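Local coordinates for glycerophosphodiester phosphodiesterase (Cytophaga hutchinsonii ATCC 33406, PDB 3CH0), which belongs to the glycerophosphoryl diester phosphodiesterase family, a group of enzymes of the TIM-barrel clan, at residues L20-T25 and K105-V110; E41-I46 and V54-F59; H61-M66 and K99-F104; A89-I94 and A112-F117. All blocks are in the same frame, centred on the assembly; numbering follows the deposited sequence.

Contact 1. Residues L20-T25 and K105-V110; sequences LLPENT and KSQKKV. With EDO (1,2-ethanediol), chain P.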
loop_
_atom_site.group_PDB
_atom_site.type_symbol
_atom_site.label_atom_id
_atom_site.label_comp_id
_atom_site.label_asym_id
_atom_site.label_seq_id
_atom_site.Cartn_x
_atom_site.Cartn_y
_atom_site.Cartn_z
ATOM N N LEU A 20 5.064 12.098 -6.551
ATOM C CA LEU A 20 5.002 13.523 -6.279
ATOM C C LEU A 20 5.730 13.939 -5.024
ATOM O O LEU A 20 6.318 15.030 -4.950
ATOM C CB LEU A 20 3.541 13.941 -6.125
ATOM C CG LEU A 20 2.604 13.551 -7.303
ATOM C CD1 LEU A 20 1.146 14.015 -7.037
ATOM C CD2 LEU A 20 3.129 14.048 -8.660
ATOM N N LEU A 21 5.676 13.085 -3.995
ATOM C CA LEU A 21 6.161 13.408 -2.661
ATOM C C LEU A 21 6.752 12.157 -2.026
ATOM O O LEU A 21 6.407 11.052 -2.450
ATOM C CB LEU A 21 5.025 13.920 -1.786
ATOM C CG LEU A 21 4.615 15.401 -1.958
ATOM C CD1 LEU A 21 3.318 15.667 -1.220
ATOM C CD2 LEU A 21 5.750 16.293 -1.386
ATOM N N PRO A 22 7.618 12.320 -1.014
ATOM C CA PRO A 22 8.191 11.148 -0.335
ATOM C C PRO A 22 7.133 10.113 0.029
ATOM O O PRO A 22 6.070 10.421 0.591
ATOM C CB PRO A 22 8.870 11.742 0.872
ATOM C CG PRO A 22 9.333 13.119 0.393
ATOM C CD PRO A 22 8.146 13.577 -0.423
ATOM N N GLU A 23 7.376 8.877 -0.386
ATOM C CA GLU A 23 6.340 7.851 -0.227
ATOM C C GLU A 23 5.907 7.609 1.207
ATOM O O GLU A 23 6.732 7.659 2.136
ATOM C CB GLU A 23 6.905 6.537 -0.762
ATOM C CG GLU A 23 8.021 5.881 0.027
ATOM C CD GLU A 23 8.694 4.790 -0.760
ATOM O OE1 GLU A 23 9.342 5.153 -1.754
ATOM O OE2 GLU A 23 8.677 3.611 -0.263
ATOM N N ASN A 24 4.645 7.296 1.386
ATOM C CA ASN A 24 4.192 6.783 2.676
ATOM C C ASN A 24 4.402 7.800 3.832
ATOM O O ASN A 24 4.516 7.405 4.981
ATOM C CB ASN A 24 4.836 5.428 2.993
ATOM C CG ASN A 24 4.132 4.251 2.325
ATOM O OD1 ASN A 24 2.912 4.237 2.141
ATOM N ND2 ASN A 24 4.934 3.235 1.959
ATOM N N THR A 25 4.296 9.089 3.487
ATOM C CA THR A 25 4.446 10.155 4.480
ATOM C C THR A 25 3.124 10.891 4.597
ATOM O O THR A 25 2.283 10.924 3.701
ATOM C CB THR A 25 5.568 11.136 4.072
ATOM O OG1 THR A 25 5.222 11.779 2.839
ATOM C CG2 THR A 25 6.908 10.412 3.976
ATOM N N LYS A 105 12.540 11.116 -10.022
ATOM C CA LYS A 105 13.416 12.260 -9.967
ATOM C C LYS A 105 12.645 13.564 -9.821
ATOM O O LYS A 105 13.207 14.541 -9.334
ATOM C CB LYS A 105 14.366 12.259 -11.193
ATOM C CG LYS A 105 15.484 11.236 -11.083
ATOM C CD LYS A 105 16.213 11.284 -9.736
ATOM N N SER A 106 11.379 13.603 -10.178
ATOM C CA SER A 106 10.582 14.805 -9.982
ATOM C C SER A 106 9.878 14.859 -8.612
ATOM O O SER A 106 9.171 15.817 -8.289
ATOM C CB SER A 106 9.585 14.980 -11.143
ATOM O OG SER A 106 8.368 14.293 -10.919
ATOM N N GLN A 107 10.086 13.833 -7.784
ATOM C CA GLN A 107 9.540 13.863 -6.441
ATOM C C GLN A 107 10.025 15.085 -5.676
ATOM O O GLN A 107 11.234 15.384 -5.692
ATOM C CB GLN A 107 9.944 12.623 -5.670
ATOM C CG GLN A 107 9.213 12.415 -4.364
ATOM C CD GLN A 107 9.791 11.262 -3.632
ATOM O OE1 GLN A 107 10.807 11.377 -2.917
ATOM N NE2 GLN A 107 9.157 10.090 -3.837
ATOM N N LYS A 108 9.113 15.717 -4.953
ATOM C CA LYS A 108 9.433 16.908 -4.152
ATOM C C LYS A 108 10.251 16.523 -2.929
ATOM O O LYS A 108 9.880 15.640 -2.114
ATOM C CB LYS A 108 8.163 17.654 -3.727
ATOM C CG LYS A 108 8.379 18.739 -2.713
ATOM C CD LYS A 108 9.039 19.939 -3.309
ATOM C CE LYS A 108 9.312 20.952 -2.202
ATOM N NZ LYS A 108 9.534 22.235 -2.770
ATOM N N LYS A 109 11.364 17.226 -2.741
ATOM C CA LYS A 109 12.196 16.963 -1.600
ATOM C C LYS A 109 11.794 17.842 -0.460
ATOM O O LYS A 109 11.945 19.071 -0.520
ATOM C CB LYS A 109 13.694 17.175 -1.951
ATOM C CG LYS A 109 14.209 16.341 -3.053
ATOM C CD LYS A 109 14.319 14.859 -2.652
ATOM C CE LYS A 109 13.063 14.085 -3.003
ATOM N NZ LYS A 109 12.981 12.813 -2.286
ATOM N N VAL A 110 11.286 17.199 0.597
ATOM C CA VAL A 110 10.831 17.817 1.831
ATOM C C VAL A 110 11.203 16.922 3.002
ATOM O O VAL A 110 11.309 15.682 2.854
ATOM C CB VAL A 110 9.304 18.064 1.874
ATOM C CG1 VAL A 110 8.861 19.123 0.803
ATOM C CG2 VAL A 110 8.528 16.749 1.678
HETATM C C1 EDO P . 10.535 10.160 -12.840
HETATM O O1 EDO P . 10.706 11.551 -12.508
HETATM C C2 EDO P . 11.831 9.525 -13.325
HETATM O O2 EDO P . 12.848 9.550 -12.308
HETATM O O HOH W 1 6.260 16.589 -7.555
HETATM O O HOH W 2 9.680 7.897 -1.928
#
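Where L20 passes Q107 the two backbones come within 4.6 Å between CA atoms, their directions 58° apart, and one direct hydrogen bond joins them: K108 N donates to L20 O over 2.9 Å. The same carbonyl also accepts from a water that donates to S106 O. Q107 sends its side chain across the L21–P22 peptide. With CG anti to the backbone N (chi1 -168°) and the chain extended beyond it, Q107 CG rests 3.4 Å from L21 C. At the end of this arm OE1 accepts from K109 NZ, 2.7 Å away and in the amide plane, while NE2 bonds to R18 O and to a water that E23 N and E23 OE1 also hold. Residues 20-25 end the loop from strand 10-13 to helix 26-35 of the TIM barrel, and T25 is the N-cap of that helix. A type II turn spans P22 to T25, with T25 OG1 donating to P22 O at 2.8 Å and receiving A28 N. E23 OE2 forms a salt bridge with R15. L21 and K108 lie side by side, pointing the same way, L21 CD2 3.6 Å from K108 CB; P22 crosses V110 at about a right angle, P22 CD 3.8 Å from V110 CG2.

Contact 2. Residues E41-I46 and V54-F59; sequences EFDLVI and VSHDTF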
loop_
_atom_site.group_PDB
_atom_site.type_symbol
_atom_site.label_atom_id
_atom_site.label_comp_id
_atom_site.label_asym_id
_atom_site.label_seq_id
_atom_site.Cartn_x
_atom_site.Cartn_y
_atom_site.Cartn_z
ATOM N N GLU A 41 -3.393 4.361 -0.541
ATOM C CA GLU A 41 -2.733 3.079 -0.567
ATOM C C GLU A 41 -1.389 3.200 0.204
ATOM O O GLU A 41 -0.676 4.215 0.121
ATOM C CB GLU A 41 -2.528 2.598 -2.002
ATOM C CG GLU A 41 -1.994 1.172 -2.160
ATOM C CD GLU A 41 -0.534 0.988 -1.840
ATOM O OE1 GLU A 41 0.298 1.939 -1.849
ATOM O OE2 GLU A 41 -0.117 -0.175 -1.609
ATOM N N PHE A 42 -1.040 2.203 1.008
ATOM C CA PHE A 42 0.136 2.333 1.844
ATOM C C PHE A 42 0.494 0.970 2.410
ATOM O O PHE A 42 -0.227 0.014 2.257
ATOM C CB PHE A 42 -0.098 3.325 2.999
ATOM C CG PHE A 42 -1.353 3.017 3.764
ATOM C CD1 PHE A 42 -2.575 3.515 3.352
ATOM C CD2 PHE A 42 -1.325 2.204 4.916
ATOM C CE1 PHE A 42 -3.733 3.191 3.987
ATOM C CE2 PHE A 42 -2.487 1.846 5.562
ATOM C CZ PHE A 42 -3.690 2.346 5.109
ATOM N N ASP A 43 1.644 0.916 3.073
ATOM C CA ASP A 43 2.300 -0.311 3.529
ATOM C C ASP A 43 2.527 -0.222 5.015
ATOM O O ASP A 43 2.785 0.858 5.538
ATOM C CB ASP A 43 3.632 -0.361 2.842
ATOM C CG ASP A 43 3.523 -0.231 1.351
ATOM O OD1 ASP A 43 2.913 -1.130 0.761
ATOM O OD2 ASP A 43 4.099 0.694 0.722
ATOM N N LEU A 44 2.397 -1.366 5.706
ATOM C CA LEU A 44 2.490 -1.427 7.150
ATOM C C LEU A 44 3.483 -2.459 7.625
ATOM O O LEU A 44 3.551 -3.597 7.107
ATOM C CB LEU A 44 1.136 -1.739 7.782
ATOM C CG LEU A 44 -0.047 -0.850 7.367
ATOM C CD1 LEU A 44 -1.407 -1.360 7.851
ATOM C CD2 LEU A 44 0.208 0.573 7.877
ATOM N N VAL A 45 4.266 -2.013 8.608
ATOM C CA VAL A 45 5.250 -2.842 9.326
ATOM C C VAL A 45 5.112 -2.547 10.821
ATOM O O VAL A 45 4.276 -1.728 11.215
ATOM C CB VAL A 45 6.656 -2.699 8.795
ATOM C CG1 VAL A 45 6.700 -2.864 7.246
ATOM C CG2 VAL A 45 7.243 -1.322 9.264
ATOM N N ILE A 46 5.855 -3.308 11.637
ATOM C CA ILE A 46 5.804 -3.220 13.115
ATOM C C ILE A 46 7.180 -2.872 13.697
ATOM O O ILE A 46 8.172 -3.408 13.259
ATOM C CB ILE A 46 5.350 -4.552 13.712
ATOM C CG1 ILE A 46 4.048 -5.057 13.018
ATOM C CG2 ILE A 46 5.083 -4.419 15.242
ATOM C CD1 ILE A 46 2.830 -4.160 13.107
ATOM N N VAL A 54 3.915 3.107 9.118
ATOM C CA VAL A 54 3.704 3.151 7.669
ATOM C C VAL A 54 5.047 3.128 6.964
ATOM O O VAL A 54 5.868 4.028 7.154
ATOM C CB VAL A 54 2.890 4.381 7.214
ATOM C CG1 VAL A 54 2.476 4.260 5.721
ATOM C CG2 VAL A 54 1.633 4.557 8.047
ATOM N N SER A 55 5.347 2.032 6.246
ATOM C CA SER A 55 6.632 1.836 5.617
ATOM C C SER A 55 6.541 0.707 4.602
ATOM O O SER A 55 5.973 -0.336 4.907
ATOM C CB SER A 55 7.668 1.432 6.680
ATOM O OG SER A 55 8.941 1.360 6.095
ATOM N N HIS A 56 7.122 0.922 3.432
ATOM C CA HIS A 56 7.141 -0.130 2.392
ATOM C C HIS A 56 7.969 -1.333 2.785
ATOM O O HIS A 56 7.677 -2.474 2.393
ATOM C CB HIS A 56 7.676 0.428 1.068
ATOM C CG HIS A 56 7.688 -0.581 -0.017
ATOM N ND1 HIS A 56 8.822 -1.289 -0.365
ATOM C CD2 HIS A 56 6.676 -1.113 -0.742
ATOM C CE1 HIS A 56 8.503 -2.162 -1.311
ATOM N NE2 HIS A 56 7.201 -2.084 -1.545
ATOM N N ASP A 57 9.044 -1.109 3.534
ATOM C CA ASP A 57 9.996 -2.163 3.951
ATOM C C ASP A 57 10.102 -2.189 5.448
ATOM O O ASP A 57 9.838 -1.202 6.152
ATOM C CB ASP A 57 11.342 -1.956 3.280
ATOM C CG ASP A 57 11.272 -2.253 1.797
ATOM O OD1 ASP A 57 11.275 -3.469 1.380
ATOM O OD2 ASP A 57 11.112 -1.279 1.029
ATOM N N THR A 58 10.522 -3.341 5.961
ATOM C CA THR A 58 10.825 -3.530 7.357
ATOM C C THR A 58 12.197 -2.967 7.742
ATOM O O THR A 58 12.605 -3.206 8.861
ATOM C CB THR A 58 10.749 -5.000 7.760
ATOM O OG1 THR A 58 11.681 -5.723 6.959
ATOM C CG2 THR A 58 9.337 -5.537 7.478
ATOM N N PHE A 59 12.897 -2.344 6.807
ATOM C CA PHE A 59 14.204 -1.729 7.043
ATOM C C PHE A 59 14.152 -0.340 6.378
ATOM O O PHE A 59 13.285 -0.043 5.529
ATOM C CB PHE A 59 15.361 -2.560 6.456
ATOM C CG PHE A 59 15.201 -2.873 5.004
ATOM C CD1 PHE A 59 14.491 -3.997 4.581
ATOM C CD2 PHE A 59 15.689 -2.040 4.032
ATOM C CE1 PHE A 59 14.326 -4.238 3.256
ATOM C CE2 PHE A 59 15.524 -2.279 2.750
ATOM C CZ PHE A 59 14.822 -3.410 2.326
#
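D43 CG stands anti to its carbonyl carbon (chi1 -54°) and H56 CG anti to its backbone N (chi1 -179°), and the two groups lie side by side, pointing the same way. Their carboxylate and imidazole planes are 81° apart, with D43 OD2 at the ring edge, in plane, 3.5 Å from H56 CD2. On the backbone, S55 N donates to D43 O over 2.9 Å, and V54 CA adds a CH···O contact to the same oxygen. L44 and V54 form an antiparallel non-hydrogen-bonded pair, marking where strand 39-46 of the barrel meets the short strand 52-54. V54 CG1 packs 3.9 Å from F42 CB, and farther along V45 CG1 lies 3.8 Å from T58 CG2. S55 OG donates to D57 O at 2.7 Å on an in-plane lone pair. The polar end of D43 is engaged by N24 ND2 through OD2, with a long, weak ion pair to R15, while OD1 lies close to the like-charged E136. H56 ND1 donates to D57 OD2, 2.7 Å away and met from above the carboxylate plane. This bond probably limits the turn of the imidazole, whose NE2 is hydrogen-bonded to a bound citrate, consistent with a polar pocket at this end of the barrel.

Contact 3. Residues H61-M66 and K99-F104; sequences HHEITM and KTHPRF. With EDO (1,2-ethanediol), chain M.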
loop_
_atom_site.group_PDB
_atom_site.type_symbol
_atom_site.label_atom_id
_atom_site.label_comp_id
_atom_site.label_asym_id
_atom_site.label_seq_id
_atom_site.Cartn_x
_atom_site.Cartn_y
_atom_site.Cartn_z
ATOM N N HIS A 61 15.208 1.923 3.598
ATOM C CA HIS A 61 15.641 1.624 2.258
ATOM C C HIS A 61 16.609 2.668 1.755
ATOM O O HIS A 61 16.393 3.900 1.928
ATOM C CB HIS A 61 14.409 1.531 1.317
ATOM C CG HIS A 61 14.668 0.782 0.055
ATOM N ND1 HIS A 61 15.385 1.305 -0.998
ATOM C CD2 HIS A 61 14.240 -0.442 -0.352
ATOM C CE1 HIS A 61 15.416 0.428 -1.983
ATOM N NE2 HIS A 61 14.758 -0.658 -1.606
ATOM N N HIS A 62 17.623 2.218 1.026
ATOM C CA HIS A 62 18.610 3.183 0.488
ATOM C C HIS A 62 18.040 4.194 -0.536
ATOM O O HIS A 62 18.629 5.281 -0.745
ATOM C CB HIS A 62 19.798 2.431 -0.145
ATOM C CG HIS A 62 19.538 1.910 -1.511
ATOM N ND1 HIS A 62 18.866 0.726 -1.742
ATOM C CD2 HIS A 62 19.885 2.385 -2.725
ATOM C CE1 HIS A 62 18.787 0.511 -3.040
ATOM N NE2 HIS A 62 19.416 1.491 -3.659
ATOM N N GLU A 63 16.907 3.908 -1.198
ATOM C CA GLU A 63 16.458 4.814 -2.193
ATOM C C GLU A 63 15.910 6.057 -1.550
ATOM O O GLU A 63 15.866 7.109 -2.214
ATOM C CB GLU A 63 15.412 4.182 -3.118
ATOM C CG GLU A 63 16.058 3.189 -4.047
ATOM C CD GLU A 63 15.066 2.619 -5.059
ATOM O OE1 GLU A 63 13.956 2.222 -4.639
ATOM O OE2 GLU A 63 15.368 2.581 -6.276
ATOM N N ILE A 64 15.485 5.941 -0.294
ATOM C CA ILE A 64 14.754 7.047 0.329
ATOM C C ILE A 64 15.421 7.653 1.555
ATOM O O ILE A 64 14.992 8.743 2.030
ATOM C CB ILE A 64 13.294 6.623 0.684
ATOM C CG1 ILE A 64 13.264 5.544 1.786
ATOM C CG2 ILE A 64 12.546 6.162 -0.584
ATOM C CD1 ILE A 64 11.837 5.181 2.338
ATOM N N THR A 65 16.403 6.943 2.121
ATOM C CA THR A 65 16.908 7.244 3.456
ATOM C C THR A 65 18.344 7.802 3.341
ATOM O O THR A 65 19.254 7.125 2.934
ATOM C CB THR A 65 16.935 6.010 4.400
ATOM O OG1 THR A 65 15.669 5.327 4.376
ATOM C CG2 THR A 65 17.242 6.455 5.812
HETATM N N MSE A 66 18.508 9.068 3.726
HETATM C CA MSE A 66 19.851 9.663 3.692
HETATM C C MSE A 66 20.865 8.987 4.597
HETATM O O MSE A 66 21.965 8.684 4.168
HETATM C CB MSE A 66 19.751 11.156 4.078
HETATM C CG MSE A 66 21.053 11.914 3.896
HETATM SE SE MSE A 66 21.211 12.240 2.034
HETATM C CE MSE A 66 19.865 13.627 2.136
ATOM N N LYS A 99 16.408 12.692 0.501
ATOM C CA LYS A 99 17.249 12.019 -0.467
ATOM C C LYS A 99 16.590 11.897 -1.825
ATOM O O LYS A 99 15.441 11.511 -1.947
ATOM C CB LYS A 99 17.642 10.617 0.010
ATOM C CG LYS A 99 18.726 9.953 -0.828
ATOM C CD LYS A 99 19.133 8.640 -0.176
ATOM C CE LYS A 99 20.364 7.983 -0.759
ATOM N NZ LYS A 99 20.747 6.803 0.080
ATOM N N THR A 100 17.334 12.169 -2.892
ATOM C CA THR A 100 16.841 11.988 -4.219
ATOM C C THR A 100 16.575 10.521 -4.547
ATOM O O THR A 100 17.445 9.686 -4.342
ATOM C CB THR A 100 17.806 12.555 -5.265
ATOM O OG1 THR A 100 17.934 13.956 -5.006
ATOM C CG2 THR A 100 17.271 12.327 -6.655
ATOM N N HIS A 101 15.342 10.241 -4.979
ATOM C CA HIS A 101 14.927 8.914 -5.386
ATOM C C HIS A 101 15.291 8.715 -6.852
ATOM O O HIS A 101 14.716 9.372 -7.707
ATOM C CB HIS A 101 13.400 8.739 -5.169
ATOM C CG HIS A 101 12.964 7.306 -5.214
ATOM N ND1 HIS A 101 13.483 6.393 -6.123
ATOM C CD2 HIS A 101 12.095 6.615 -4.438
ATOM C CE1 HIS A 101 12.915 5.212 -5.912
ATOM N NE2 HIS A 101 12.095 5.312 -4.877
ATOM N N PRO A 102 16.217 7.771 -7.124
ATOM C CA PRO A 102 16.711 7.577 -8.492
ATOM C C PRO A 102 15.599 7.271 -9.503
ATOM O O PRO A 102 15.734 7.572 -10.698
ATOM C CB PRO A 102 17.658 6.375 -8.369
ATOM C CG PRO A 102 17.942 6.173 -6.931
ATOM C CD PRO A 102 16.800 6.816 -6.164
ATOM N N ARG A 103 14.478 6.696 -9.030
ATOM C CA ARG A 103 13.395 6.327 -9.932
ATOM C C ARG A 103 12.217 7.287 -9.981
ATOM O O ARG A 103 11.307 7.101 -10.800
ATOM C CB ARG A 103 12.935 4.896 -9.618
ATOM C CG ARG A 103 14.088 3.874 -9.610
ATOM C CD ARG A 103 13.584 2.466 -9.524
ATOM N NE ARG A 103 13.241 2.172 -8.128
ATOM C CZ ARG A 103 12.057 1.768 -7.670
ATOM N NH1 ARG A 103 11.056 1.516 -8.488
ATOM N NH2 ARG A 103 11.915 1.561 -6.378
ATOM N N PHE A 104 12.243 8.343 -9.134
ATOM C CA PHE A 104 11.209 9.367 -9.080
ATOM C C PHE A 104 11.883 10.718 -8.939
ATOM O O PHE A 104 11.811 11.380 -7.917
ATOM C CB PHE A 104 10.205 9.092 -7.936
ATOM C CG PHE A 104 9.547 7.760 -8.088
ATOM C CD1 PHE A 104 8.452 7.640 -8.955
ATOM C CD2 PHE A 104 10.086 6.608 -7.509
ATOM C CE1 PHE A 104 7.880 6.430 -9.187
ATOM C CE2 PHE A 104 9.517 5.387 -7.795
ATOM C CZ PHE A 104 8.412 5.315 -8.641
HETATM C C1 EDO M . 25.304 11.147 3.413
HETATM O O1 EDO M . 24.364 10.345 4.132
HETATM C C2 EDO M . 26.413 11.506 4.398
HETATM O O2 EDO M . 27.075 10.321 4.931
HETATM O O HOH W 3 18.404 7.434 -3.289
HETATM O O HOH W 4 16.334 11.008 3.175
HETATM O O HOH W 5 13.738 10.589 0.205
HETATM O O HOH W 6 22.725 8.348 1.812
#
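E63 and R103 meet in a side-on salt bridge in which each carboxylate oxygen receives one nitrogen: R103 NE reaches E63 OE2, and R103 NH2 reaches E63 OE1, both over 2.8 Å. Both oxygens use their syn lone pairs, the hydrogen bonds are nearly straight (176° and 171°), and the two flat groups are almost coplanar. The remaining R103 NH1 binds a glycerol. Beside the bridge the H101 ring is sandwiched, with E63 CB in a CH-pi contact over one face, 4.0 Å from the centroid, and F104 CD2 over the centre of the other. H101 ND1 accepts from R103 N at 3.1 Å; on the facing loop H61 ND1 accepts from E63 N, and H61 O from I64 N and T65 OG1 on opposite faces of its plane. K99, its chain extended, drives NZ between two carbonyls. H62 O takes it in plane on a lone pair at 2.7 Å; T65 O is met from above its plane at 3.2 Å, and a water accepts as well. Other waters bridge I64 O with K99 O, E63 O with T100 O, and K99 N with the N of M66, a selenomethionine. Residues 61-66 lie between strands 52-54 and 67-68, and residues 99-104 between helices 88-91 and 117-127; the contact, centred about 18 Å from the centre of the chain, joins these two loops.

Contact 4. Residues A89-I94 and A112-F117; sequences ADIKEI and AVKPLF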
loop_
_atom_site.group_PDB
_atom_site.type_symbol
_atom_site.label_atom_id
_atom_site.label_comp_id
_atom_site.label_asym_id
_atom_site.label_seq_id
_atom_site.Cartn_x
_atom_site.Cartn_y
_atom_site.Cartn_z
ATOM N N ALA A 89 10.334 5.505 18.819
ATOM C CA ALA A 89 10.974 6.784 19.192
ATOM C C ALA A 89 12.239 7.007 18.402
ATOM O O ALA A 89 12.580 8.145 18.090
ATOM C CB ALA A 89 11.275 6.813 20.715
ATOM N N ASP A 90 12.930 5.937 18.021
ATOM C CA ASP A 90 14.111 6.028 17.201
ATOM C C ASP A 90 13.824 6.062 15.701
ATOM O O ASP A 90 14.552 6.712 14.949
ATOM C CB ASP A 90 15.116 4.928 17.555
ATOM C CG ASP A 90 15.512 4.978 19.044
ATOM O OD1 ASP A 90 15.828 6.096 19.501
ATOM O OD2 ASP A 90 15.423 3.964 19.745
ATOM N N ILE A 91 12.799 5.315 15.288
ATOM C CA ILE A 91 12.400 5.255 13.877
ATOM C C ILE A 91 12.010 6.676 13.420
ATOM O O ILE A 91 12.405 7.123 12.335
ATOM C CB ILE A 91 11.214 4.255 13.688
ATOM C CG1 ILE A 91 11.734 2.803 13.891
ATOM C CG2 ILE A 91 10.512 4.478 12.322
ATOM C CD1 ILE A 91 10.562 1.788 14.023
ATOM N N LYS A 92 11.318 7.391 14.302
ATOM C CA LYS A 92 10.701 8.691 13.953
ATOM C C LYS A 92 11.742 9.828 13.788
ATOM O O LYS A 92 11.411 10.935 13.339
ATOM C CB LYS A 92 9.606 9.067 14.955
ATOM C CG LYS A 92 10.091 9.637 16.268
ATOM C CD LYS A 92 8.921 9.947 17.205
ATOM C CE LYS A 92 9.403 10.771 18.412
ATOM N NZ LYS A 92 8.288 11.173 19.317
ATOM N N GLU A 93 12.982 9.541 14.120
ATOM C CA GLU A 93 14.060 10.514 13.982
ATOM C C GLU A 93 14.798 10.517 12.670
ATOM O O GLU A 93 15.660 11.375 12.454
ATOM C CB GLU A 93 15.056 10.351 15.135
ATOM C CG GLU A 93 14.419 10.604 16.494
ATOM C CD GLU A 93 13.776 12.012 16.655
ATOM O OE1 GLU A 93 14.280 12.978 16.024
ATOM O OE2 GLU A 93 12.775 12.148 17.400
ATOM N N ILE A 94 14.428 9.621 11.746
ATOM C CA ILE A 94 15.221 9.355 10.564
ATOM C C ILE A 94 14.480 9.917 9.330
ATOM O O ILE A 94 13.293 9.578 9.061
ATOM C CB ILE A 94 15.447 7.835 10.413
ATOM C CG1 ILE A 94 16.310 7.320 11.593
ATOM C CG2 ILE A 94 16.114 7.528 9.107
ATOM C CD1 ILE A 94 16.344 5.802 11.827
ATOM N N ALA A 112 10.776 14.535 5.917
ATOM C CA ALA A 112 9.692 13.650 6.278
ATOM C C ALA A 112 10.206 12.498 7.057
ATOM O O ALA A 112 11.369 12.140 6.894
ATOM C CB ALA A 112 8.984 13.168 5.006
ATOM N N VAL A 113 9.344 11.946 7.895
ATOM C CA VAL A 113 9.666 10.746 8.636
ATOM C C VAL A 113 8.603 9.698 8.394
ATOM O O VAL A 113 7.557 9.986 7.852
ATOM C CB VAL A 113 9.879 11.029 10.136
ATOM C CG1 VAL A 113 10.979 12.129 10.289
ATOM C CG2 VAL A 113 8.547 11.435 10.824
ATOM N N LYS A 114 8.904 8.463 8.790
ATOM C CA LYS A 114 7.894 7.391 8.735
ATOM C C LYS A 114 6.894 7.560 9.850
ATOM O O LYS A 114 7.285 7.532 11.051
ATOM C CB LYS A 114 8.587 6.028 8.889
ATOM C CG LYS A 114 9.573 5.715 7.793
ATOM C CD LYS A 114 10.144 4.304 7.931
ATOM C CE LYS A 114 11.070 3.911 6.819
ATOM N NZ LYS A 114 10.449 3.602 5.525
ATOM N N PRO A 115 5.608 7.767 9.495
ATOM C CA PRO A 115 4.576 8.014 10.524
ATOM C C PRO A 115 4.002 6.717 11.086
ATOM O O PRO A 115 4.061 5.664 10.454
ATOM C CB PRO A 115 3.512 8.792 9.748
ATOM C CG PRO A 115 3.587 8.144 8.342
ATOM C CD PRO A 115 5.034 7.800 8.128
ATOM N N LEU A 116 3.358 6.819 12.236
ATOM C CA LEU A 116 2.519 5.768 12.714
ATOM C C LEU A 116 1.266 5.669 11.832
ATOM O O LEU A 116 0.670 6.673 11.336
ATOM C CB LEU A 116 2.075 6.055 14.146
ATOM C CG LEU A 116 3.177 6.060 15.188
ATOM C CD1 LEU A 116 2.691 6.725 16.472
ATOM C CD2 LEU A 116 3.642 4.643 15.473
ATOM N N PHE A 117 0.779 4.437 11.707
ATOM C CA PHE A 117 -0.489 4.164 11.089
ATOM C C PHE A 117 -1.614 5.017 11.734
ATOM O O PHE A 117 -2.463 5.595 11.074
ATOM C CB PHE A 117 -0.805 2.654 11.235
ATOM C CG PHE A 117 -2.087 2.148 10.600
ATOM C CD1 PHE A 117 -2.638 2.639 9.437
ATOM C CD2 PHE A 117 -2.715 1.037 11.174
ATOM C CE1 PHE A 117 -3.794 2.057 8.903
ATOM C CE2 PHE A 117 -3.840 0.442 10.621
ATOM C CZ PHE A 117 -4.389 0.972 9.513
HETATM O O HOH W 7 11.467 7.744 9.781
#
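V113 pushes its branched side chain against the carbonyls of K92 and I94. Its CG1 stands anti to the carbonyl carbon, beside the backbone N (chi1 -55°), which brings that methyl 3.3 Å from K92 O and 3.7 Å from I94 O; CG2 reaches K92 O as well, at 3.8 Å. Those carbonyls belong to a type I turn from I91 to I94, closed by I94 N donating to I91 O. No direct hydrogen bond crosses between the segments. A water does the joining instead: it donates to I91 O at 2.8 Å and to I94 O at 2.7 Å, and accepts from K114 N at 2.8 Å, so three backbone groups are satisfied at one point. This is loop packing on the outside of a TIM-barrel framework, where the turn from I91 to I94 rests on the chain about to enter helix 117-127. That chain runs beside strand 52-54, where backbone hydrogen bonds pair P115 with V54 and F117 with V52, and L116 is the N-cap of the helix. K114 starts out near the turn, its CB 4.2 Å from I91 CG2, then runs on extended past it until a final bend (chi4 -74°) sets NZ for its bond to S55 OG. I94 packs its side chain on F60 and M86, while Y88 OH is bonded to K114 O.

Overall arrangement
Contacts 1 and 3 are close neighbours, their centres about 9 Å apart, and they share the loop 99-110: K109 NZ of contact 1 is 2.8 Å from K99 O of contact 3, while E23 OE1 packs 3.6 Å from I64 CG2. Contact 2 lies deepest, about 8 Å from the chain centre, and its H56 side chain comes within about 3 Å of both a bound citrate and a glycerol, which may mark a pocket. Contact 1 reaches it through N24 ND2, 2.9 Å from D43 OD2 in a probable hydrogen bond. Contact 4, centred about 11 Å from contact 2, meets it where F42 CE2 lies 3.6 Å from F117 CE1, and reaches contact 3 through T65 CG2 and I94 CG2, also 3.6 Å apart.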